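Local coordinates for protein putative short-chain dehydrogenase/reductase (Burkholderia xenovorans, PDB 5IZ4) that probably works as an NAD(P)-dependent oxidoreductase of the short-chain dehydrogenase/reductase family, possibly reducing 3-oxoacyl-[acyl-carrier-protein], and binds ADP, at residues S186-L191 and A254-V259. Numbering follows the deposited sequence.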
loop_
_atom_site.group_PDB
_atom_site.type_symbol
_atom_site.label_atom_id
_atom_site.label_comp_id
_atom_site.label_asym_id
_atom_site.label_seq_id
_atom_site.Cartn_x
_atom_site.Cartn_y
_atom_site.Cartn_z
ATOM N N SER A 186 -5.236 0.972 -14.389
ATOM C CA SER A 186 -5.312 0.458 -15.749
ATOM C C SER A 186 -5.240 1.594 -16.760
ATOM O O SER A 186 -4.510 1.515 -17.757
ATOM C CB SER A 186 -6.602 -0.345 -15.941
ATOM O OG SER A 186 -6.714 -0.735 -17.301
ATOM N N LEU A 187 -6.013 2.656 -16.521
ATOM C CA LEU A 187 -6.038 3.780 -17.452
ATOM C C LEU A 187 -4.664 4.425 -17.559
ATOM O O LEU A 187 -4.199 4.737 -18.662
ATOM C CB LEU A 187 -7.081 4.802 -17.008
ATOM C CG LEU A 187 -8.564 4.396 -17.131
ATOM C CD1 LEU A 187 -9.433 5.470 -16.488
ATOM C CD2 LEU A 187 -8.961 4.165 -18.585
ATOM N N ALA A 188 -3.992 4.624 -16.422
ATOM C CA ALA A 188 -2.651 5.192 -16.454
ATOM C C ALA A 188 -1.708 4.322 -17.275
ATOM O O ALA A 188 -0.933 4.827 -18.096
ATOM C CB ALA A 188 -2.111 5.365 -15.033
ATOM N N ARG A 189 -1.749 3.006 -17.053
ATOM C CA ARG A 189 -0.839 2.119 -17.768
ATOM C C ARG A 189 -1.112 2.147 -19.264
ATOM O O ARG A 189 -0.179 2.150 -20.081
ATOM C CB ARG A 189 -0.959 0.693 -17.227
ATOM C CG ARG A 189 0.005 -0.292 -17.861
ATOM C CD ARG A 189 -0.138 -1.696 -17.285
ATOM N NE ARG A 189 0.302 -1.770 -15.893
ATOM C CZ ARG A 189 -0.518 -1.849 -14.854
ATOM N NH1 ARG A 189 -1.838 -1.873 -15.037
ATOM N NH2 ARG A 189 -0.019 -1.912 -13.620
ATOM N N ASN A 190 -2.382 2.159 -19.649
ATOM C CA ASN A 190 -2.711 1.988 -21.053
ATOM C C ASN A 190 -2.797 3.292 -21.839
ATOM O O ASN A 190 -2.794 3.247 -23.076
ATOM C CB ASN A 190 -4.021 1.211 -21.172
ATOM C CG ASN A 190 -3.841 -0.239 -20.810
ATOM O OD1 ASN A 190 -3.447 -1.049 -21.652
ATOM N ND2 ASN A 190 -4.075 -0.572 -19.547
ATOM N N LEU A 191 -2.870 4.441 -21.176
ATOM C CA LEU A 191 -2.881 5.711 -21.885
ATOM C C LEU A 191 -1.529 6.409 -21.858
ATOM O O LEU A 191 -1.353 7.423 -22.548
ATOM C CB LEU A 191 -3.969 6.630 -21.312
ATOM C CG LEU A 191 -5.408 6.099 -21.498
ATOM C CD1 LEU A 191 -6.408 6.982 -20.761
ATOM C CD2 LEU A 191 -5.777 6.010 -22.976
ATOM N N ALA A 254 5.654 13.901 -14.138
ATOM C CA ALA A 254 6.115 12.559 -13.821
ATOM C C ALA A 254 5.090 11.734 -13.060
ATOM O O ALA A 254 5.356 10.564 -12.785
ATOM C CB ALA A 254 7.414 12.612 -13.000
ATOM N N ILE A 255 3.939 12.298 -12.705
ATOM C CA ILE A 255 3.016 11.636 -11.791
ATOM C C ILE A 255 1.889 11.009 -12.600
ATOM O O ILE A 255 1.132 11.710 -13.285
ATOM C CB ILE A 255 2.477 12.606 -10.726
ATOM C CG1 ILE A 255 3.629 13.120 -9.856
ATOM C CG2 ILE A 255 1.459 11.912 -9.840
ATOM C CD1 ILE A 255 3.168 13.952 -8.673
ATOM N N THR A 256 1.772 9.686 -12.520
ATOM C CA THR A 256 0.668 8.981 -13.159
ATOM C C THR A 256 0.421 7.697 -12.383
ATOM O O THR A 256 1.344 7.132 -11.791
ATOM C CB THR A 256 0.943 8.677 -14.646
ATOM O OG1 THR A 256 -0.282 8.303 -15.286
ATOM C CG2 THR A 256 1.918 7.519 -14.807
ATOM N N GLY A 257 -0.834 7.251 -12.379
ATOM C CA GLY A 257 -1.170 6.019 -11.684
ATOM C C GLY A 257 -1.136 6.113 -10.174
ATOM O O GLY A 257 -0.982 5.089 -9.498
ATOM N N GLN A 258 -1.285 7.314 -9.623
ATOM C CA GLN A 258 -1.240 7.524 -8.186
ATOM C C GLN A 258 -2.627 7.838 -7.638
ATOM O O GLN A 258 -3.490 8.374 -8.342
ATOM C CB GLN A 258 -0.286 8.663 -7.831
ATOM C CG GLN A 258 1.157 8.437 -8.272
ATOM C CD GLN A 258 1.701 7.090 -7.830
ATOM O OE1 GLN A 258 1.663 6.741 -6.645
ATOM N NE2 GLN A 258 2.207 6.317 -8.785
ATOM N N VAL A 259 -2.828 7.490 -6.369
ATOM C CA VAL A 259 -3.995 7.906 -5.593
ATOM C C VAL A 259 -3.452 8.778 -4.474
ATOM O O VAL A 259 -2.753 8.279 -3.583
ATOM C CB VAL A 259 -4.767 6.707 -5.029
ATOM C CG1 VAL A 259 -5.983 7.171 -4.229
ATOM C CG2 VAL A 259 -5.154 5.771 -6.137
HETATM O O HOH W 1 -0.234 7.495 -17.872
#
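The methyl group of A188 fills the junction between the last turn of helix 171-191 and the bend at T256-G257. CB of A188 lies 3.5 Å from OG1 of T256 and equally close, 3.5 Å, to the backbone N of G257, so one small methyl meets both the hydroxyl oxygen and the backbone nitrogen of the bend. The approach is tight because G257 has no side chain: its CA comes within 5.1 Å of A188 CA, and its positive phi of 72° turns the chain here. The side beyond the methyl is looser, though still buried: T256 OG1 and A188 O stand 4.5 Å apart, too far for a direct bond, and a water spans the gap. With OG1 anti to the backbone N (chi1 -165°), the hydroxyl is set beside the helix, where it donates to this water 2.7 Å from OG1. The same water donates to A188 O at 2.8 Å, making the only polar link between the two segments, which share no direct hydrogen bond. OG1 of T256 also accepts from V197 N, so this buried hydroxyl is gripped in both its roles. Behind the bend, NE2 of Q258 reaches back to T256 O (3.2 Å), coming in above the carbonyl plane rather than along a lone pair. V197 of strand 195-202 packs against A188, and backbone hydrogen bonds from G257 to V197 and from Q258 to A199 tie the loop to that strand. Such a helix laid on a parallel sheet, beside the loop that leads from helix 238-250 into the outermost strand of this chain's sheet, 259-262, belongs to the Rossmann-type fold of tetrameric short-chain dehydrogenases/reductases.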